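Local coordinates for protein 11S globulin (Wrightia tinctoria, PDB 5WXU) that probably serves as a seed storage protein, a hexameric 11S globulin of two-cupin subunits, and binds the plant hormone auxin, at residues B[104-109]-B[158-163]; B[295-300]-B[316-321]; B[346-351]-B[391-396]. All blocks are in the same frame, centred on the assembly; numbering follows the deposited sequence. Where two conformers were deposited one is given.

How the interactions relate
Read from the N terminus, the three contacts come in series: each closes before the next opens, so none nests in or crosses another. Interaction 1 brings 158-163 back beside 104-109 and closes a long, helix-free excursion within the first cupin domain. Interaction 2 closes the shortest loop, 295-300 to 316-321. It touches interaction 1, because strand 296-298 is the sheet neighbour of strand 158-162; K296 makes a salt bridge to D158, and the two centres lie about 10 Å apart. The first sheet is thereby tied to strand 313-318 of the second cupin. Interaction 3 pairs 346-351 with 391-396 further along that second domain, beside another subunit, about 9 Å from interaction 2 between nearest atoms.

Interaction 1 (B[104-109]-B[158-163]); sequences IIVVQG and DVIALP
Three backbone hydrogen bonds join 104-109 to 158-163 as antiparallel neighbours, the strand directions 157° apart. I104 and I160 form a hydrogen-bonded pair: I104 N gives to I160 O at 2.7 Å, and I160 N returns a bond to I104 O at 2.8 Å, both in the plane of the accepting carbonyl. Two residues on, V106 N meets D158 O at 2.9 Å, almost straight and nearly along the C=O axis. Between them I105 and V159 make a non-hydrogen-bonded pair, where V159 CA lies 3.2 Å from I104 O in a CA-H...O contact.

Apolar contacts follow the alternation of the strands. On the face that carries I104 and I160, CD1 of I160 is the hub. With CG1 beside its own backbone N (chi1 -56°), I160 CD1 reaches V106 CG2 at 3.7 Å and also touches I104 CG2, the chains crossing obliquely. The other branch of I104 ends in CD1, which meets L162 CD1 tip to tip at 4.0 Å. The reverse face has a looser touch, I105 CG1 to V159 CG2 at 4.2 Å.

The charge of D158 is spent outside the pair: OD2 makes a salt bridge with K296 and accepts from R155 N, while OD1 accepts from N298.

Both strands belong to the seven-stranded antiparallel sheet of the first cupin domain. Strand 178-185 flanks 102-108, with V107 and Q108 both facing V179 in a classic beta bulge; strand 296-298 borders 158-162, and helix 325-329 packs on A161.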
loop_
_atom_site.group_PDB
_atom_site.type_symbol
_atom_site.label_atom_id
_atom_site.label_comp_id
_atom_site.label_asym_id
_atom_site.label_seq_id
_atom_site.Cartn_x
_atom_site.Cartn_y
_atom_site.Cartn_z
ATOM N N ILE B 104 -14.706 -21.743 6.228
ATOM C CA ILE B 104 -15.790 -22.762 6.389
ATOM C C ILE B 104 -16.115 -23.332 5.028
ATOM O O ILE B 104 -16.424 -22.584 4.113
ATOM C CB ILE B 104 -17.020 -22.119 6.996
ATOM C CG1 ILE B 104 -16.701 -21.558 8.366
ATOM C CG2 ILE B 104 -18.139 -23.196 7.183
ATOM C CD1 ILE B 104 -17.763 -20.734 9.019
ATOM N N ILE B 105 -16.011 -24.649 4.849
ATOM C CA ILE B 105 -16.386 -25.328 3.606
ATOM C C ILE B 105 -17.760 -25.942 3.823
ATOM O O ILE B 105 -17.959 -26.685 4.770
ATOM C CB ILE B 105 -15.390 -26.415 3.256
ATOM C CG1 ILE B 105 -14.048 -25.781 2.930
ATOM C CG2 ILE B 105 -15.881 -27.230 2.061
ATOM C CD1 ILE B 105 -12.968 -26.743 3.250
ATOM N N VAL B 106 -18.703 -25.564 3.008
ATOM C CA VAL B 106 -20.036 -26.169 3.067
ATOM C C VAL B 106 -19.972 -27.447 2.262
ATOM O O VAL B 106 -20.063 -27.444 1.015
ATOM C CB VAL B 106 -21.144 -25.242 2.591
ATOM C CG1 VAL B 106 -22.508 -25.959 2.833
ATOM C CG2 VAL B 106 -21.039 -23.887 3.312
ATOM N N VAL B 107 -19.912 -28.561 3.000
ATOM C CA VAL B 107 -19.678 -29.907 2.440
ATOM C C VAL B 107 -20.967 -30.502 1.884
ATOM O O VAL B 107 -20.962 -31.197 0.858
ATOM C CB VAL B 107 -19.081 -30.825 3.541
ATOM C CG1 VAL B 107 -19.013 -32.266 3.063
ATOM C CG2 VAL B 107 -17.665 -30.407 3.863
ATOM N N GLN B 108 -22.075 -30.153 2.522
ATOM C CA GLN B 108 -23.407 -30.601 2.141
ATOM C C GLN B 108 -24.451 -29.667 2.708
ATOM O O GLN B 108 -24.288 -29.171 3.799
ATOM C CB GLN B 108 -23.636 -32.002 2.702
ATOM C CG GLN B 108 -25.065 -32.525 2.636
ATOM C CD GLN B 108 -25.198 -33.897 3.320
ATOM O OE1 GLN B 108 -24.523 -34.849 2.910
ATOM N NE2 GLN B 108 -26.077 -34.008 4.342
ATOM N N GLY B 109 -25.540 -29.476 1.982
ATOM C CA GLY B 109 -26.686 -28.807 2.485
ATOM C C GLY B 109 -26.740 -27.384 2.059
ATOM O O GLY B 109 -25.954 -26.960 1.201
ATOM N N ASP B 158 -19.724 -23.728 -1.147
ATOM C CA ASP B 158 -19.298 -22.448 -0.581
ATOM C C ASP B 158 -18.104 -22.583 0.326
ATOM O O ASP B 158 -17.995 -23.496 1.123
ATOM C CB ASP B 158 -20.448 -21.740 0.151
ATOM C CG ASP B 158 -21.452 -21.111 -0.757
ATOM O OD1 ASP B 158 -21.264 -21.042 -1.936
ATOM O OD2 ASP B 158 -22.494 -20.591 -0.279
ATOM N N VAL B 159 -17.178 -21.623 0.207
ATOM C CA VAL B 159 -16.113 -21.494 1.114
ATOM C C VAL B 159 -16.326 -20.122 1.669
ATOM O O VAL B 159 -16.375 -19.140 0.929
ATOM C CB VAL B 159 -14.748 -21.601 0.454
ATOM C CG1 VAL B 159 -13.671 -21.395 1.479
ATOM C CG2 VAL B 159 -14.557 -22.962 -0.172
ATOM N N ILE B 160 -16.402 -20.032 2.990
ATOM C CA ILE B 160 -16.758 -18.791 3.679
ATOM C C ILE B 160 -15.559 -18.384 4.534
ATOM O O ILE B 160 -14.977 -19.210 5.208
ATOM C CB ILE B 160 -17.949 -19.023 4.660
ATOM C CG1 ILE B 160 -19.180 -19.613 3.957
ATOM C CG2 ILE B 160 -18.373 -17.784 5.418
ATOM C CD1 ILE B 160 -19.924 -20.645 4.798
ATOM N N ALA B 161 -15.217 -17.112 4.537
ATOM C CA ALA B 161 -14.063 -16.617 5.207
ATOM C C ALA B 161 -14.456 -15.666 6.256
ATOM O O ALA B 161 -15.088 -14.620 5.938
ATOM C CB ALA B 161 -13.131 -15.899 4.191
ATOM N N LEU B 162 -14.053 -15.921 7.499
ATOM C CA LEU B 162 -14.406 -14.997 8.605
ATOM C C LEU B 162 -13.232 -14.617 9.474
ATOM O O LEU B 162 -12.441 -15.467 9.865
ATOM C CB LEU B 162 -15.436 -15.682 9.504
ATOM C CG LEU B 162 -16.819 -15.948 8.871
ATOM C CD1 LEU B 162 -17.783 -16.750 9.725
ATOM C CD2 LEU B 162 -17.478 -14.657 8.500
ATOM N N PRO B 163 -13.102 -13.334 9.845
ATOM C CA PRO B 163 -12.070 -12.931 10.764
ATOM C C PRO B 163 -12.289 -13.431 12.181
ATOM O O PRO B 163 -13.444 -13.683 12.649
ATOM C CB PRO B 163 -12.141 -11.387 10.733
ATOM C CG PRO B 163 -12.887 -11.096 9.479
ATOM C CD PRO B 163 -13.846 -12.179 9.325
#

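Interaction 2 (B[295-300]-B[316-321]); sequences IKENLL and STLNSY. With PO4 (phosphate ion), chain O.
No backbone hydrogen bond links 295-300 to 316-321, and the nearest CA atoms, those of L299 and S316, remain 6.1 Å apart, so side chains carry the contact. L318 extends CG anti to its backbone N (chi1 -178°), which lays CD1 against the length of the E297 side chain, from CB to the carboxylate, 3.5 Å from E297 CD. E297 is itself extended, and the two side chains lie antiparallel. The buried carboxylate is held by R294 through OE1 and by R304 through OE2, two salt bridges likely to keep it ionised beside the leucine methyl.

L299 meets L318 at about a right angle, its CD2 resting 4.1 Å from L318 CB. S316 CB approaches L299 O at 3.9 Å, and that carbonyl accepts a hydrogen bond from R335.

Two Asx turns shape the ends. N298 OD1 accepts from L300 N at 2.9 Å, with the donor above the carbonyl plane, whereas N319 OD1 receives Y321 N on a lone pair. Y321 OH gives a very short bond of 2.4 Å to phosphate O1, which lies in the ring plane at its edge; T289 of a second subunit and K415 also bind this ion.

The outermost strand of one first-cupin sheet, 296-298, packs by side chains against strand 313-318, which lies between 307-309 and 332-338 in the second domain of the bicupin fold.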
loop_
_atom_site.group_PDB
_atom_site.type_symbol
_atom_site.label_atom_id
_atom_site.label_comp_id
_atom_site.label_asym_id
_atom_site.label_seq_id
_atom_site.Cartn_x
_atom_site.Cartn_y
_atom_site.Cartn_z
ATOM N N ILE B 295 -18.040 -12.416 1.673
ATOM C CA ILE B 295 -17.523 -13.371 2.659
ATOM C C ILE B 295 -17.275 -14.778 2.062
ATOM O O ILE B 295 -16.551 -15.619 2.639
ATOM C CB ILE B 295 -18.536 -13.462 3.808
ATOM C CG1 ILE B 295 -18.496 -12.220 4.695
ATOM C CG2 ILE B 295 -18.356 -14.676 4.659
ATOM C CD1 ILE B 295 -17.133 -11.805 5.134
ATOM N N LYS B 296 -17.866 -15.032 0.918
ATOM C CA LYS B 296 -17.797 -16.387 0.392
ATOM C C LYS B 296 -17.763 -16.457 -1.102
ATOM O O LYS B 296 -18.126 -15.502 -1.779
ATOM C CB LYS B 296 -19.029 -17.166 0.876
ATOM C CG LYS B 296 -20.324 -16.701 0.311
ATOM C CD LYS B 296 -21.427 -17.392 1.093
ATOM C CE LYS B 296 -22.777 -17.211 0.487
ATOM N NZ LYS B 296 -22.910 -17.839 -0.851
ATOM N N GLU B 297 -17.387 -17.640 -1.590
ATOM C CA GLU B 297 -17.482 -17.972 -2.991
ATOM C C GLU B 297 -17.727 -19.471 -3.102
ATOM O O GLU B 297 -17.212 -20.248 -2.315
ATOM C CB GLU B 297 -16.155 -17.615 -3.621
ATOM C CG GLU B 297 -16.083 -17.762 -5.134
ATOM C CD GLU B 297 -15.054 -16.869 -5.788
ATOM O OE1 GLU B 297 -14.935 -15.687 -5.379
ATOM O OE2 GLU B 297 -14.326 -17.310 -6.702
ATOM N N ASN B 298 -18.477 -19.837 -4.111
ATOM C CA ASN B 298 -18.771 -21.245 -4.399
ATOM C C ASN B 298 -17.771 -21.812 -5.389
ATOM O O ASN B 298 -17.482 -21.218 -6.433
ATOM C CB ASN B 298 -20.224 -21.394 -4.892
ATOM C CG ASN B 298 -20.671 -22.810 -4.866
ATOM O OD1 ASN B 298 -20.285 -23.593 -5.725
ATOM N ND2 ASN B 298 -21.503 -23.152 -3.889
ATOM N N LEU B 299 -17.189 -22.958 -5.042
ATOM C CA LEU B 299 -16.130 -23.559 -5.864
ATOM C C LEU B 299 -16.649 -24.802 -6.616
ATOM O O LEU B 299 -15.833 -25.427 -7.265
ATOM C CB LEU B 299 -14.988 -23.948 -5.009
ATOM C CG LEU B 299 -14.288 -22.818 -4.305
ATOM C CD1 LEU B 299 -13.043 -23.330 -3.639
ATOM C CD2 LEU B 299 -13.956 -21.665 -5.308
ATOM N N LEU B 300 -17.944 -25.115 -6.483
ATOM C CA LEU B 300 -18.407 -26.435 -6.916
ATOM C C LEU B 300 -18.689 -26.583 -8.372
ATOM O O LEU B 300 -18.515 -27.710 -8.922
ATOM C CB LEU B 300 -19.673 -26.844 -6.153
ATOM C CG LEU B 300 -20.183 -28.242 -6.389
ATOM C CD1 LEU B 300 -19.088 -29.288 -6.349
ATOM C CD2 LEU B 300 -21.202 -28.484 -5.305
ATOM N N SER B 316 -10.068 -25.442 -8.927
ATOM C CA SER B 316 -10.838 -24.187 -8.782
ATOM C C SER B 316 -10.224 -23.513 -7.545
ATOM O O SER B 316 -10.300 -24.017 -6.408
ATOM C CB SER B 316 -12.324 -24.410 -8.661
ATOM O OG SER B 316 -12.745 -25.202 -9.731
ATOM N N THR B 317 -9.461 -22.448 -7.842
ATOM C CA THR B 317 -8.658 -21.720 -6.820
ATOM C C THR B 317 -9.438 -20.545 -6.193
ATOM O O THR B 317 -10.350 -19.965 -6.794
ATOM C CB THR B 317 -7.434 -21.053 -7.442
ATOM O OG1 THR B 317 -7.885 -19.948 -8.277
ATOM C CG2 THR B 317 -6.550 -22.035 -8.120
ATOM N N LEU B 318 -9.132 -20.262 -4.926
ATOM C CA LEU B 318 -9.858 -19.217 -4.252
ATOM C C LEU B 318 -8.787 -18.429 -3.475
ATOM O O LEU B 318 -8.256 -18.901 -2.448
ATOM C CB LEU B 318 -10.913 -19.722 -3.292
ATOM C CG LEU B 318 -11.755 -18.673 -2.564
ATOM C CD1 LEU B 318 -12.527 -17.905 -3.613
ATOM C CD2 LEU B 318 -12.657 -19.338 -1.551
ATOM N N ASN B 319 -8.397 -17.255 -3.993
ATOM C CA ASN B 319 -7.412 -16.450 -3.302
ATOM C C ASN B 319 -7.852 -14.968 -3.408
ATOM O O ASN B 319 -8.981 -14.674 -3.818
ATOM C CB ASN B 319 -5.987 -16.595 -3.944
ATOM C CG ASN B 319 -6.018 -16.394 -5.443
ATOM O OD1 ASN B 319 -6.481 -15.326 -5.974
ATOM N ND2 ASN B 319 -5.644 -17.485 -6.165
ATOM N N SER B 320 -6.994 -14.119 -2.903
ATOM C CA SER B 320 -7.317 -12.698 -2.836
ATOM C C SER B 320 -7.462 -11.977 -4.180
ATOM O O SER B 320 -7.925 -10.874 -4.221
ATOM C CB SER B 320 -6.400 -11.991 -1.884
ATOM O OG SER B 320 -5.055 -12.142 -2.273
ATOM N N TYR B 321 -7.160 -12.627 -5.281
ATOM C CA TYR B 321 -7.519 -12.085 -6.592
ATOM C C TYR B 321 -8.985 -12.342 -6.978
ATOM O O TYR B 321 -9.485 -11.887 -8.008
ATOM C CB TYR B 321 -6.597 -12.590 -7.670
ATOM C CG TYR B 321 -5.212 -12.082 -7.569
ATOM C CD1 TYR B 321 -4.915 -10.759 -7.863
ATOM C CD2 TYR B 321 -4.175 -12.934 -7.311
ATOM C CE1 TYR B 321 -3.611 -10.303 -7.811
ATOM C CE2 TYR B 321 -2.869 -12.493 -7.255
ATOM C CZ TYR B 321 -2.595 -11.181 -7.524
ATOM O OH TYR B 321 -1.281 -10.723 -7.462
HETATM P P PO4 O . 1.178 -13.188 -7.015
HETATM O O1 PO4 O . 0.484 -12.002 -6.374
HETATM O O2 PO4 O . 0.599 -14.520 -6.677
HETATM O O3 PO4 O . 0.971 -12.842 -8.495
HETATM O O4 PO4 O . 2.638 -13.106 -6.578
#

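Interaction 3 (B[346-351]-B[391-396]); sequences PEWNNN and NYVYLK
E347 CG lies over one face of the Y394 ring, a CH-pi contact 4.2 Å from the centroid, while Y392 O and K396 CE sit in plane at its edge. The E347 carboxylate stands 73° to that ring, OE2 3.3 Å from Y394 OH. The W348 indole, stacked on Y97 of a third subunit, is met obliquely by V393 CG2 and by N391 OD1 of a nearly perpendicular amide.

Paired directly across the strands, E347 and Y394 point to the same sheet face; with each CG between backbone N and carbonyl carbon (chi1 68° and 60°), the glutamate crosses the ring. Their antiparallel hydrogen-bonded pair, Y394 N to E347 O at 2.8 Å and E347 N to Y394 O at 3.1 Å, lies in one of the second cupin domain's two sheets, with 416-418 beyond 343-349. OD1 of N349 lies 3.1 Å from Y394 OH and accepts from K409. An alanine in place of Y394 would remove the ring face under E347 CG and would probably leave E347 and N349 less firmly placed.

Past the pair a water replaces a direct bond, accepting from N349 N and donating to Y392 O at 2.7 Å, and N391 N bonds N349 O.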
loop_
_atom_site.group_PDB
_atom_site.type_symbol
_atom_site.label_atom_id
_atom_site.label_comp_id
_atom_site.label_asym_id
_atom_site.label_seq_id
_atom_site.Cartn_x
_atom_site.Cartn_y
_atom_site.Cartn_z
ATOM N N PRO B 346 3.046 -33.909 -9.344
ATOM C CA PRO B 346 3.864 -33.831 -8.160
ATOM C C PRO B 346 4.383 -32.390 -7.965
ATOM O O PRO B 346 4.737 -31.697 -8.960
ATOM C CB PRO B 346 5.054 -34.716 -8.459
ATOM C CG PRO B 346 4.908 -35.178 -9.828
ATOM C CD PRO B 346 3.620 -34.804 -10.373
ATOM N N GLU B 347 4.405 -31.957 -6.716
ATOM C CA GLU B 347 4.679 -30.545 -6.437
ATOM C C GLU B 347 4.956 -30.328 -4.986
ATOM O O GLU B 347 4.937 -31.249 -4.217
ATOM C CB GLU B 347 3.449 -29.642 -6.860
ATOM C CG GLU B 347 2.147 -29.785 -6.049
ATOM C CD GLU B 347 0.871 -29.309 -6.761
ATOM O OE1 GLU B 347 0.883 -28.897 -7.955
ATOM O OE2 GLU B 347 -0.179 -29.349 -6.079
ATOM N N TRP B 348 5.206 -29.075 -4.642
ATOM C CA TRP B 348 5.283 -28.660 -3.246
ATOM C C TRP B 348 4.664 -27.275 -3.150
ATOM O O TRP B 348 4.636 -26.515 -4.159
ATOM C CB TRP B 348 6.691 -28.581 -2.701
ATOM C CG TRP B 348 7.666 -27.544 -3.285
ATOM C CD1 TRP B 348 7.918 -26.260 -2.830
ATOM C CD2 TRP B 348 8.552 -27.744 -4.367
ATOM N NE1 TRP B 348 8.870 -25.673 -3.608
ATOM C CE2 TRP B 348 9.286 -26.560 -4.548
ATOM C CE3 TRP B 348 8.778 -28.825 -5.236
ATOM C CZ2 TRP B 348 10.261 -26.425 -5.540
ATOM C CZ3 TRP B 348 9.786 -28.724 -6.191
ATOM C CH2 TRP B 348 10.493 -27.507 -6.358
ATOM N N ASN B 349 4.242 -26.978 -1.962
ATOM C CA ASN B 349 3.722 -25.645 -1.618
ATOM C C ASN B 349 4.908 -24.789 -1.215
ATOM O O ASN B 349 5.665 -25.108 -0.267
ATOM C CB ASN B 349 2.767 -25.768 -0.458
ATOM C CG ASN B 349 1.517 -26.562 -0.787
ATOM O OD1 ASN B 349 0.871 -26.332 -1.796
ATOM N ND2 ASN B 349 1.163 -27.479 0.085
ATOM N N ASN B 350 5.084 -23.672 -1.887
ATOM C CA ASN B 350 6.270 -22.918 -1.614
ATOM C C ASN B 350 6.079 -21.883 -0.474
ATOM O O ASN B 350 7.036 -21.589 0.171
ATOM C CB ASN B 350 6.885 -22.384 -2.907
ATOM C CG ASN B 350 5.885 -21.666 -3.763
ATOM O OD1 ASN B 350 5.649 -22.016 -4.936
ATOM N ND2 ASN B 350 5.255 -20.655 -3.166
ATOM N N ASN B 351 4.850 -21.477 -0.163
ATOM C CA ASN B 351 4.631 -20.415 0.808
ATOM C C ASN B 351 3.517 -20.679 1.795
ATOM O O ASN B 351 2.875 -19.732 2.242
ATOM C CB ASN B 351 4.370 -19.089 0.042
ATOM C CG ASN B 351 3.155 -19.126 -0.864
ATOM O OD1 ASN B 351 2.496 -20.154 -0.987
ATOM N ND2 ASN B 351 2.808 -17.984 -1.472
ATOM N N ASN B 391 6.740 -27.005 1.602
ATOM C CA ASN B 391 7.904 -27.500 0.932
ATOM C C ASN B 391 7.964 -29.034 0.909
ATOM O O ASN B 391 8.873 -29.551 0.260
ATOM C CB ASN B 391 9.241 -26.965 1.497
ATOM C CG ASN B 391 9.523 -25.523 1.136
ATOM O OD1 ASN B 391 8.813 -24.871 0.302
ATOM N ND2 ASN B 391 10.577 -24.990 1.725
ATOM N N TYR B 392 7.052 -29.753 1.591
ATOM C CA TYR B 392 7.065 -31.219 1.431
ATOM C C TYR B 392 6.556 -31.532 0.013
ATOM O O TYR B 392 5.580 -30.961 -0.464
ATOM C CB TYR B 392 6.137 -31.898 2.458
ATOM C CG TYR B 392 6.745 -32.054 3.835
ATOM C CD1 TYR B 392 7.087 -30.951 4.628
ATOM C CD2 TYR B 392 6.837 -33.317 4.427
ATOM C CE1 TYR B 392 7.639 -31.130 5.888
ATOM C CE2 TYR B 392 7.343 -33.483 5.686
ATOM C CZ TYR B 392 7.700 -32.402 6.436
ATOM O OH TYR B 392 8.180 -32.587 7.683
ATOM N N VAL B 393 7.194 -32.505 -0.655
ATOM C CA VAL B 393 6.800 -32.873 -1.997
ATOM C C VAL B 393 5.648 -33.860 -1.932
ATOM O O VAL B 393 5.624 -34.737 -1.056
ATOM C CB VAL B 393 7.979 -33.428 -2.783
ATOM C CG1 VAL B 393 7.566 -33.904 -4.160
ATOM C CG2 VAL B 393 8.983 -32.315 -2.959
ATOM N N TYR B 394 4.684 -33.714 -2.819
ATOM C CA TYR B 394 3.554 -34.665 -2.824
ATOM C C TYR B 394 2.976 -34.975 -4.159
ATOM O O TYR B 394 2.985 -34.129 -5.051
ATOM C CB TYR B 394 2.429 -34.213 -1.893
ATOM C CG TYR B 394 1.794 -32.871 -2.217
ATOM C CD1 TYR B 394 2.486 -31.702 -2.015
ATOM C CD2 TYR B 394 0.468 -32.773 -2.546
ATOM C CE1 TYR B 394 1.901 -30.489 -2.238
ATOM C CE2 TYR B 394 -0.142 -31.545 -2.789
ATOM C CZ TYR B 394 0.597 -30.401 -2.626
ATOM O OH TYR B 394 0.038 -29.150 -2.823
ATOM N N LEU B 395 2.401 -36.169 -4.266
ATOM C CA LEU B 395 1.750 -36.663 -5.502
ATOM C C LEU B 395 0.404 -37.254 -5.137
ATOM O O LEU B 395 0.376 -38.036 -4.222
ATOM C CB LEU B 395 2.442 -37.926 -6.046
ATOM C CG LEU B 395 3.790 -37.812 -6.661
ATOM C CD1 LEU B 395 4.809 -37.923 -5.554
ATOM C CD2 LEU B 395 3.929 -38.866 -7.772
ATOM N N LYS B 396 -0.631 -37.014 -5.922
ATOM C CA LYS B 396 -1.963 -37.535 -5.696
ATOM C C LYS B 396 -2.416 -38.215 -6.994
ATOM O O LYS B 396 -2.176 -37.697 -8.099
ATOM C CB LYS B 396 -3.002 -36.413 -5.335
ATOM C CG LYS B 396 -2.582 -35.394 -4.260
ATOM C CD LYS B 396 -3.718 -34.393 -3.858
ATOM C CE LYS B 396 -3.351 -32.906 -3.991
ATOM N NZ LYS B 396 -3.546 -32.140 -2.706
HETATM O O HOH W 1 4.249 -28.681 0.233
#